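Local coordinates for stage III sporulation protein AF (Bacillus subtilis, PDB 6DCS) that forms part of a channel essential for sporulation and probably acts in protein transport through it, represented here by its ring-building-motif domain, at residues K56-M62 and K112-E118; E91-K96 and E121-N125; K26-F31 and Q101-W106. The contacts are given in a common frame with arbitrary orientation. Numbering follows the deposited sequence.

Contact 1 of 3, residues K56-M62 and K112-E118; sequences KTISVYM and KITVHME. With SO4 (sulfate ion), chain D.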
loop_
_atom_site.group_PDB
_atom_site.type_symbol
_atom_site.label_atom_id
_atom_site.label_comp_id
_atom_site.label_asym_id
_atom_site.label_seq_id
_atom_site.Cartn_x
_atom_site.Cartn_y
_atom_site.Cartn_z
ATOM N N LYS A 56 -6.032 12.581 -2.684
ATOM C CA LYS A 56 -6.648 11.945 -3.839
ATOM C C LYS A 56 -6.325 10.453 -3.949
ATOM O O LYS A 56 -7.181 9.681 -4.388
ATOM C CB LYS A 56 -6.227 12.674 -5.123
ATOM C CG LYS A 56 -6.871 14.060 -5.290
ATOM C CD LYS A 56 -7.369 14.350 -6.705
ATOM C CE LYS A 56 -7.967 15.753 -6.740
ATOM N NZ LYS A 56 -8.133 16.300 -8.138
ATOM N N THR A 57 -5.111 10.014 -3.605
ATOM C CA THR A 57 -4.758 8.604 -3.745
ATOM C C THR A 57 -3.684 8.234 -2.736
ATOM O O THR A 57 -3.017 9.093 -2.157
ATOM C CB THR A 57 -4.224 8.194 -5.141
ATOM O OG1 THR A 57 -2.898 8.713 -5.326
ATOM C CG2 THR A 57 -5.121 8.623 -6.267
ATOM N N ILE A 58 -3.546 6.916 -2.540
ATOM C CA ILE A 58 -2.660 6.295 -1.568
ATOM C C ILE A 58 -2.188 4.956 -2.107
ATOM O O ILE A 58 -2.977 4.006 -2.210
ATOM C CB ILE A 58 -3.352 6.080 -0.211
ATOM C CG1 ILE A 58 -4.095 7.332 0.226
ATOM C CG2 ILE A 58 -2.336 5.633 0.816
ATOM C CD1 ILE A 58 -4.919 7.179 1.439
ATOM N N SER A 59 -0.903 4.867 -2.440
ATOM C CA SER A 59 -0.306 3.605 -2.845
ATOM C C SER A 59 0.467 2.975 -1.688
ATOM O O SER A 59 1.228 3.657 -0.991
ATOM C CB SER A 59 0.603 3.821 -4.037
ATOM O OG SER A 59 -0.185 3.774 -5.205
ATOM N N VAL A 60 0.279 1.668 -1.497
ATOM C CA VAL A 60 0.939 0.933 -0.422
ATOM C C VAL A 60 1.677 -0.285 -0.965
ATOM O O VAL A 60 1.098 -1.107 -1.680
ATOM C CB VAL A 60 -0.047 0.487 0.663
ATOM C CG1 VAL A 60 0.736 0.000 1.860
ATOM C CG2 VAL A 60 -0.979 1.632 1.036
ATOM N N TYR A 61 2.941 -0.416 -0.586
ATOM C CA TYR A 61 3.797 -1.501 -1.036
ATOM C C TYR A 61 4.090 -2.367 0.177
ATOM O O TYR A 61 4.686 -1.888 1.148
ATOM C CB TYR A 61 5.075 -0.941 -1.684
ATOM C CG TYR A 61 4.806 -0.153 -2.978
ATOM C CD1 TYR A 61 4.351 1.162 -2.940
ATOM C CD2 TYR A 61 4.983 -0.735 -4.225
ATOM C CE1 TYR A 61 4.078 1.874 -4.112
ATOM C CE2 TYR A 61 4.716 -0.040 -5.383
ATOM C CZ TYR A 61 4.264 1.269 -5.337
ATOM O OH TYR A 61 4.002 1.952 -6.534
ATOM N N MET A 62 3.626 -3.621 0.137
ATOM C CA MET A 62 3.637 -4.512 1.292
ATOM C C MET A 62 4.825 -5.450 1.199
ATOM O O MET A 62 5.106 -5.991 0.129
ATOM C CB MET A 62 2.344 -5.317 1.368
ATOM C CG MET A 62 1.155 -4.522 1.911
ATOM S SD MET A 62 1.522 -3.374 3.252
ATOM C CE MET A 62 1.642 -4.507 4.646
ATOM N N LYS A 112 -9.716 4.931 -2.708
ATOM C CA LYS A 112 -8.508 5.732 -2.752
ATOM C C LYS A 112 -7.238 4.945 -2.501
ATOM O O LYS A 112 -6.165 5.560 -2.425
ATOM C CB LYS A 112 -8.567 6.858 -1.719
ATOM C CG LYS A 112 -9.501 8.000 -2.035
ATOM C CD LYS A 112 -9.360 9.105 -0.977
ATOM C CE LYS A 112 -10.417 10.190 -1.167
ATOM N NZ LYS A 112 -10.324 11.259 -0.110
ATOM N N ILE A 113 -7.308 3.631 -2.328
ATOM C CA ILE A 113 -6.149 2.874 -1.865
ATOM C C ILE A 113 -5.779 1.844 -2.907
ATOM O O ILE A 113 -6.594 0.976 -3.250
ATOM C CB ILE A 113 -6.381 2.192 -0.501
ATOM C CG1 ILE A 113 -6.933 3.177 0.544
ATOM C CG2 ILE A 113 -5.100 1.550 0.005
ATOM C CD1 ILE A 113 -7.323 2.515 1.905
ATOM N N THR A 114 -4.550 1.918 -3.391
ATOM C CA THR A 114 -3.970 0.855 -4.195
ATOM C C THR A 114 -3.022 0.085 -3.306
ATOM O O THR A 114 -2.234 0.693 -2.582
ATOM C CB THR A 114 -3.227 1.393 -5.426
ATOM O OG1 THR A 114 -4.079 2.293 -6.147
ATOM C CG2 THR A 114 -2.810 0.241 -6.359
ATOM N N VAL A 115 -3.078 -1.238 -3.371
ATOM C CA VAL A 115 -2.175 -2.086 -2.601
ATOM C C VAL A 115 -1.295 -2.818 -3.598
ATOM O O VAL A 115 -1.795 -3.623 -4.393
ATOM C CB VAL A 115 -2.937 -3.075 -1.701
ATOM C CG1 VAL A 115 -1.961 -4.026 -1.011
ATOM C CG2 VAL A 115 -3.780 -2.345 -0.695
ATOM N N HIS A 116 0.009 -2.547 -3.560
ATOM C CA HIS A 116 0.976 -3.257 -4.393
ATOM C C HIS A 116 1.654 -4.347 -3.566
ATOM O O HIS A 116 2.203 -4.084 -2.490
ATOM C CB HIS A 116 2.006 -2.298 -4.998
ATOM C CG HIS A 116 1.437 -1.362 -6.025
ATOM N ND1 HIS A 116 1.140 -1.759 -7.312
ATOM C CD2 HIS A 116 1.083 -0.058 -5.946
ATOM C CE1 HIS A 116 0.633 -0.739 -7.983
ATOM N NE2 HIS A 116 0.591 0.308 -7.178
ATOM N N MET A 117 1.607 -5.569 -4.075
ATOM C CA MET A 117 1.957 -6.752 -3.301
ATOM C C MET A 117 3.357 -7.236 -3.672
ATOM O O MET A 117 3.551 -8.319 -4.221
ATOM C CB MET A 117 0.924 -7.850 -3.534
ATOM C CG MET A 117 0.061 -8.196 -2.332
ATOM S SD MET A 117 0.920 -8.097 -0.757
ATOM C CE MET A 117 2.325 -9.184 -1.067
ATOM N N GLU A 118 4.354 -6.419 -3.363
ATOM C CA GLU A 118 5.699 -6.817 -3.738
ATOM C C GLU A 118 6.216 -7.855 -2.746
ATOM O O GLU A 118 5.777 -7.922 -1.591
ATOM C CB GLU A 118 6.627 -5.602 -3.839
ATOM C CG GLU A 118 7.029 -5.209 -5.301
ATOM C CD GLU A 118 7.723 -6.322 -6.124
ATOM O OE1 GLU A 118 7.591 -7.531 -5.811
ATOM O OE2 GLU A 118 8.419 -5.969 -7.105
HETATM S S SO4 D . -8.029 19.825 -7.122
HETATM O O1 SO4 D . -8.265 21.084 -7.850
HETATM O O2 SO4 D . -6.739 19.269 -7.561
HETATM O O3 SO4 D . -9.096 18.846 -7.399
HETATM O O4 SO4 D . -7.999 20.097 -5.672
#

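Contact 2 of 3, residues E91-K96 and E121-N125; sequences EQKEAK and ESVGN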
loop_
_atom_site.group_PDB
_atom_site.type_symbol
_atom_site.label_atom_id
_atom_site.label_comp_id
_atom_site.label_asym_id
_atom_site.label_seq_id
_atom_site.Cartn_x
_atom_site.Cartn_y
_atom_site.Cartn_z
ATOM N N GLU A 91 -4.031 -15.096 -3.937
ATOM C CA GLU A 91 -3.237 -13.864 -3.944
ATOM C C GLU A 91 -4.078 -12.623 -4.240
ATOM O O GLU A 91 -3.838 -11.560 -3.657
ATOM C CB GLU A 91 -2.115 -13.963 -4.965
ATOM C CG GLU A 91 -0.884 -14.658 -4.433
ATOM C CD GLU A 91 -0.071 -15.312 -5.534
ATOM O OE1 GLU A 91 0.657 -16.284 -5.229
ATOM O OE2 GLU A 91 -0.163 -14.862 -6.700
ATOM N N GLN A 92 -5.050 -12.723 -5.152
ATOM C CA GLN A 92 -5.971 -11.606 -5.327
ATOM C C GLN A 92 -6.638 -11.294 -4.011
ATOM O O GLN A 92 -6.733 -10.131 -3.604
ATOM C CB GLN A 92 -7.031 -11.935 -6.378
ATOM C CG GLN A 92 -7.587 -10.720 -7.105
ATOM C CD GLN A 92 -6.509 -9.994 -7.898
ATOM O OE1 GLN A 92 -5.422 -10.536 -8.134
ATOM N NE2 GLN A 92 -6.790 -8.754 -8.280
ATOM N N LYS A 93 -7.014 -12.355 -3.294
ATOM C CA LYS A 93 -7.850 -12.264 -2.108
ATOM C C LYS A 93 -7.032 -11.770 -0.911
ATOM O O LYS A 93 -7.524 -11.001 -0.088
ATOM C CB LYS A 93 -8.496 -13.644 -1.876
ATOM C CG LYS A 93 -8.796 -14.000 -0.468
ATOM C CD LYS A 93 -10.128 -13.380 -0.017
ATOM C CE LYS A 93 -10.339 -13.881 1.360
ATOM N NZ LYS A 93 -9.158 -13.637 2.202
ATOM N N GLU A 94 -5.763 -12.164 -0.828
ATOM C CA GLU A 94 -4.854 -11.537 0.126
ATOM C C GLU A 94 -4.773 -10.039 -0.120
ATOM O O GLU A 94 -5.057 -9.238 0.775
ATOM C CB GLU A 94 -3.464 -12.192 0.056
ATOM C CG GLU A 94 -2.432 -11.484 0.903
ATOM C CD GLU A 94 -2.507 -11.854 2.389
ATOM O OE1 GLU A 94 -1.679 -12.681 2.858
ATOM O OE2 GLU A 94 -3.410 -11.325 3.082
ATOM N N ALA A 95 -4.439 -9.635 -1.347
ATOM C CA ALA A 95 -4.304 -8.215 -1.664
ATOM C C ALA A 95 -5.525 -7.425 -1.201
ATOM O O ALA A 95 -5.396 -6.415 -0.492
ATOM C CB ALA A 95 -4.084 -8.028 -3.170
ATOM N N LYS A 96 -6.720 -7.897 -1.562
ATOM C CA LYS A 96 -7.931 -7.188 -1.194
ATOM C C LYS A 96 -8.112 -7.138 0.328
ATOM O O LYS A 96 -8.810 -6.260 0.842
ATOM C CB LYS A 96 -9.126 -7.855 -1.871
ATOM C CG LYS A 96 -10.329 -6.962 -2.043
ATOM C CD LYS A 96 -11.197 -7.467 -3.203
ATOM C CE LYS A 96 -11.044 -6.621 -4.496
ATOM N NZ LYS A 96 -11.213 -7.525 -5.676
ATOM N N GLU A 121 2.872 -11.265 -6.565
ATOM C CA GLU A 121 2.428 -10.809 -7.899
ATOM C C GLU A 121 0.923 -10.520 -7.819
ATOM O O GLU A 121 0.076 -11.371 -8.118
ATOM C CB GLU A 121 2.780 -11.815 -9.006
ATOM C CG GLU A 121 4.290 -11.951 -9.304
ATOM C CD GLU A 121 4.613 -12.683 -10.612
ATOM O OE1 GLU A 121 5.810 -12.759 -10.980
ATOM O OE2 GLU A 121 3.682 -13.168 -11.285
ATOM N N SER A 122 0.602 -9.291 -7.405
ATOM C CA SER A 122 -0.776 -8.821 -7.290
ATOM C C SER A 122 -0.793 -7.311 -7.073
ATOM O O SER A 122 0.244 -6.677 -6.847
ATOM C CB SER A 122 -1.523 -9.532 -6.161
ATOM O OG SER A 122 -2.655 -10.176 -6.707
ATOM N N VAL A 123 -2.000 -6.740 -7.163
ATOM C CA VAL A 123 -2.237 -5.324 -6.909
ATOM C C VAL A 123 -3.663 -5.180 -6.408
ATOM O O VAL A 123 -4.486 -6.082 -6.553
ATOM C CB VAL A 123 -2.025 -4.414 -8.155
ATOM C CG1 VAL A 123 -0.542 -4.267 -8.511
ATOM C CG2 VAL A 123 -2.850 -4.908 -9.358
ATOM N N GLY A 124 -3.951 -4.024 -5.808
ATOM C CA GLY A 124 -5.298 -3.642 -5.446
ATOM C C GLY A 124 -5.948 -2.795 -6.523
ATOM O O GLY A 124 -5.451 -2.679 -7.648
ATOM N N ASN A 125 -7.085 -2.185 -6.170
ATOM C CA ASN A 125 -7.941 -1.526 -7.166
ATOM C C ASN A 125 -7.238 -0.297 -7.752
ATOM O O ASN A 125 -6.951 0.666 -7.028
ATOM C CB ASN A 125 -9.296 -1.140 -6.563
ATOM C CG ASN A 125 -10.403 -2.145 -6.890
ATOM O OD1 ASN A 125 -10.262 -3.336 -6.639
ATOM N ND2 ASN A 125 -11.504 -1.663 -7.473
#

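Contact 3 of 3, residues K26-F31 and Q101-W106; sequences KAEERF and QLADIW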
loop_
_atom_site.group_PDB
_atom_site.type_symbol
_atom_site.label_atom_id
_atom_site.label_comp_id
_atom_site.label_asym_id
_atom_site.label_seq_id
_atom_site.Cartn_x
_atom_site.Cartn_y
_atom_site.Cartn_z
ATOM N N LYS A 26 0.213 4.710 12.075
ATOM C CA LYS A 26 -1.037 4.019 12.366
ATOM C C LYS A 26 -1.135 2.698 11.615
ATOM O O LYS A 26 -1.657 1.712 12.146
ATOM C CB LYS A 26 -2.222 4.899 12.018
ATOM C CG LYS A 26 -3.419 4.755 12.901
ATOM C CD LYS A 26 -3.233 5.449 14.247
ATOM C CE LYS A 26 -4.547 5.569 15.050
ATOM N NZ LYS A 26 -4.360 6.445 16.263
ATOM N N ALA A 27 -0.636 2.636 10.390
ATOM C CA ALA A 27 -0.621 1.334 9.743
ATOM C C ALA A 27 0.326 0.394 10.470
ATOM O O ALA A 27 -0.064 -0.717 10.852
ATOM C CB ALA A 27 -0.231 1.455 8.278
ATOM N N GLU A 28 1.558 0.843 10.718
ATOM C CA GLU A 28 2.542 -0.017 11.361
ATOM C C GLU A 28 2.013 -0.655 12.637
ATOM O O GLU A 28 2.475 -1.735 13.007
ATOM C CB GLU A 28 3.821 0.766 11.658
ATOM C CG GLU A 28 4.893 0.549 10.623
ATOM C CD GLU A 28 5.844 1.729 10.509
ATOM O OE1 GLU A 28 6.395 1.951 9.395
ATOM O OE2 GLU A 28 6.052 2.418 11.538
ATOM N N GLU A 29 1.042 -0.029 13.303
ATOM C CA GLU A 29 0.463 -0.633 14.495
ATOM C C GLU A 29 -0.201 -1.980 14.188
ATOM O O GLU A 29 0.052 -2.968 14.884
ATOM C CB GLU A 29 -0.522 0.341 15.124
ATOM C CG GLU A 29 0.157 1.361 16.025
ATOM C CD GLU A 29 -0.828 2.003 16.994
ATOM O OE1 GLU A 29 -1.939 2.379 16.537
ATOM O OE2 GLU A 29 -0.507 2.095 18.213
ATOM N N ARG A 30 -1.021 -2.059 13.130
ATOM C CA ARG A 30 -1.674 -3.329 12.809
ATOM C C ARG A 30 -0.782 -4.307 12.041
ATOM O O ARG A 30 -1.037 -5.516 12.069
ATOM C CB ARG A 30 -2.957 -3.083 12.017
ATOM C CG ARG A 30 -4.217 -2.832 12.890
ATOM C CD ARG A 30 -3.977 -1.843 14.041
ATOM N NE ARG A 30 -5.220 -1.272 14.585
ATOM C CZ ARG A 30 -5.287 -0.196 15.377
ATOM N NH1 ARG A 30 -4.173 0.435 15.738
ATOM N NH2 ARG A 30 -6.471 0.256 15.809
ATOM N N PHE A 31 0.234 -3.826 11.330
ATOM C CA PHE A 31 1.204 -4.702 10.659
ATOM C C PHE A 31 2.601 -4.414 11.204
ATOM O O PHE A 31 3.488 -3.982 10.462
ATOM C CB PHE A 31 1.217 -4.538 9.137
ATOM C CG PHE A 31 -0.085 -4.820 8.446
ATOM C CD1 PHE A 31 -0.207 -5.918 7.609
ATOM C CD2 PHE A 31 -1.140 -3.931 8.528
ATOM C CE1 PHE A 31 -1.388 -6.156 6.928
ATOM C CE2 PHE A 31 -2.316 -4.167 7.851
ATOM C CZ PHE A 31 -2.442 -5.276 7.053
ATOM N N GLN A 101 -8.347 -3.918 5.386
ATOM C CA GLN A 101 -7.746 -3.674 6.688
ATOM C C GLN A 101 -7.320 -2.222 6.817
ATOM O O GLN A 101 -7.626 -1.558 7.816
ATOM C CB GLN A 101 -6.551 -4.603 6.902
ATOM C CG GLN A 101 -6.720 -5.658 7.983
ATOM C CD GLN A 101 -5.399 -6.355 8.350
ATOM O OE1 GLN A 101 -4.982 -7.327 7.697
ATOM N NE2 GLN A 101 -4.746 -5.867 9.409
ATOM N N LEU A 102 -6.623 -1.692 5.806
ATOM C CA LEU A 102 -6.163 -0.315 5.909
ATOM C C LEU A 102 -7.328 0.661 5.775
ATOM O O LEU A 102 -7.386 1.678 6.478
ATOM C CB LEU A 102 -5.094 -0.052 4.864
ATOM C CG LEU A 102 -3.849 -0.926 4.882
ATOM C CD1 LEU A 102 -3.183 -0.885 3.482
ATOM C CD2 LEU A 102 -2.906 -0.448 5.939
ATOM N N ALA A 103 -8.278 0.350 4.893
ATOM C CA ALA A 103 -9.521 1.109 4.833
ATOM C C ALA A 103 -10.122 1.300 6.226
ATOM O O ALA A 103 -10.380 2.429 6.660
ATOM C CB ALA A 103 -10.513 0.390 3.924
ATOM N N ASP A 104 -10.365 0.199 6.934
ATOM C CA ASP A 104 -10.878 0.282 8.293
ATOM C C ASP A 104 -9.943 1.096 9.187
ATOM O O ASP A 104 -10.368 2.047 9.847
ATOM C CB ASP A 104 -11.082 -1.137 8.846
ATOM C CG ASP A 104 -12.285 -1.851 8.218
ATOM O OD1 ASP A 104 -13.133 -1.159 7.594
ATOM O OD2 ASP A 104 -12.372 -3.107 8.313
ATOM N N ILE A 105 -8.660 0.730 9.230
ATOM C CA ILE A 105 -7.728 1.383 10.152
ATOM C C ILE A 105 -7.755 2.897 9.975
ATOM O O ILE A 105 -7.823 3.658 10.952
ATOM C CB ILE A 105 -6.303 0.860 9.925
ATOM C CG1 ILE A 105 -6.207 -0.614 10.255
ATOM C CG2 ILE A 105 -5.311 1.672 10.763
ATOM C CD1 ILE A 105 -4.914 -1.242 9.772
ATOM N N TRP A 106 -7.659 3.358 8.717
ATOM C CA TRP A 106 -7.500 4.765 8.445
ATOM C C TRP A 106 -8.821 5.509 8.372
ATOM O O TRP A 106 -8.812 6.748 8.276
ATOM C CB TRP A 106 -6.771 4.926 7.130
ATOM C CG TRP A 106 -5.344 4.620 7.182
ATOM C CD1 TRP A 106 -4.510 4.702 8.267
ATOM C CD2 TRP A 106 -4.546 4.191 6.083
ATOM N NE1 TRP A 106 -3.230 4.346 7.891
ATOM C CE2 TRP A 106 -3.232 4.034 6.554
ATOM C CE3 TRP A 106 -4.824 3.897 4.752
ATOM C CZ2 TRP A 106 -2.190 3.608 5.729
ATOM C CZ3 TRP A 106 -3.789 3.483 3.937
ATOM C CH2 TRP A 106 -2.493 3.338 4.429
#

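Contact 1 of 3, residues K56-M62 and K112-E118
This is the parallel strand pair of an alpha/beta ring-building-motif domain: the axes of 56-62 and 113-116 run 4.7 Å apart at 21°, and the register is regular, Ile58 opposite Ile113 through Tyr61 opposite His116. Thr114 N to Ile58 O (2.9 Å), Val60 N to Thr114 O (2.9 Å), His116 N to Val60 O (2.6 Å) and Met62 N to His116 O (3.0 Å) are the backbone hydrogen bonds; Ile58 N to Lys112 O (3.0 Å) is weak, its N-H...O angle only 121°. One face is aliphatic. Ile58 and Ile113 share the mt rotamer and Val60 and Val115 both have chi1 t, so like residues lie side by side; Val60 CG2 is 4.2 Å from Ile113 CG2, and helix 81-106 covers this face through Trp106 and Gln99. Met62, all m, sets its CB 3.8 Å from Met117 SD. The other face carries Ser59, Thr114, Tyr61 and His116, all with chi1 m. The Tyr61 and His116 rings are near parallel (16°) but slid apart, with centroids 4.7 Å from each other and little overlap. Tyr61 OH bonds to Lys42, and Thr114 OG1 to the chain end at Glu126. Lys56 and Thr57 both face Thr44 in a classic beta bulge, and Lys56, its chi2 off-rotamer at -137°, hydrogen-bonds a sulfate, probably from the crystallisation liquor, NZ to O3 at 2.8 Å.

Contact 2 of 3, residues E91-K96 and E121-N125
The backbone of 91-96 is a regular helical turn and a half, with Ala95 N bonded to Glu91 O (3.1 Å) and Lys96 N to Gln92 O (3.0 Å), whereas 121-125 is an extended tail of no regular secondary structure, Ser122 and Val123 having phi/psi of -168/170 and -151/164. The CA atoms of Gln92 and Ser122 lie 6.2 Å apart and those of Ala95 and Gly124 6.0 Å, so the tail follows the helix for about one turn. Ser122 has the largest area covered, 56 Å². Its CB points toward the helix and lies 4.2 Å from Ala95 CB, and its OG is 3.6 Å from Glu91 O. The small Ala95 permits this approach: its CB also reaches Val123 O at 3.9 Å. Toward the end of the tail the aliphatic part of Lys96 bends over, bringing CE to 4.0 Å from Asn125 OD1. Only 268 Å² is buried in all, and no clear hydrogen bond crosses, which fits a light surface contact. The C-terminal tail is laid back antiparallel along the outer side of the outermost strand 113-116, Ser122 touching Met117 and Asn125 O weakly hydrogen-bonded to Thr114 OG1, and touches helix 81-106 as well.

Contact 3 of 3, residues K26-F31 and Q101-W106
Ile105, Phe31 and Ala27 have the largest covered areas, 75, 63 and 48 Å², together about half of the 375 Å² buried. Ile105 points its CB toward the end of helix 11-30, and with the mt rotamer its CD1 lies 3.5 Å from Arg30 CB, while its CG2 is 3.9 Å from Lys26 O. The residues it meets, Lys26 and Arg30, are one turn apart, and both offer the aliphatic parts of their side chains; Arg30 NH1 forms a salt bridge with Glu29 OE1 (3.1 Å) within the segment. Phe31, just past the helix, points its CB sideways, but its ring end comes nearer to 101-106: CE2 is 4.2 Å from Leu102 CD2 and 4.4 Å from Ile105 CD1, the latter at the ring edge, and CZ is 3.3 Å from Gln101 OE1. Ala27 CB abuts two larger residues at once, 4.0 Å from Leu102 CD2 and 3.9 Å from Trp106 CZ2. The helix axes are 10.1 Å apart at 124°, a steep crossing that confines the contact to a short patch. No hydrogen bond joins the two segments, although Trp106 NE1 bonds to Leu23 O earlier on helix 11-30. In this alpha/beta ring-building-motif domain the two helices cross on one face of a three-stranded sheet: Ala27 rests on Val38 of strand 37-45, and Leu102 and Trp106 on Val60 of strand 55-63.

In the fold
Contacts 1 and 3 each contribute one side to the apolar core between sheet and helices, contact 1 about 3 Å from the chain centre (between centres), contact 3 further out. In contact 1 backbone hydrogen bonds give the sheet its register, while contact 3 joins the helices by apolar packing without any; the two meet where Trp106 CZ3 is 4.1 Å from Ile58 CG2. Contact 2 lies at the surface, one of its eight touching residues buried and four exposed, and has no clear hydrogen bond across it. It shares helix 81-106 with contact 3, and touches contact 1 through a probable hydrogen bond, Met117 N to Ser122 O (3.3 Å). Buried area falls from 631 to 375 to 268 Å² across contacts 1, 3 and 2.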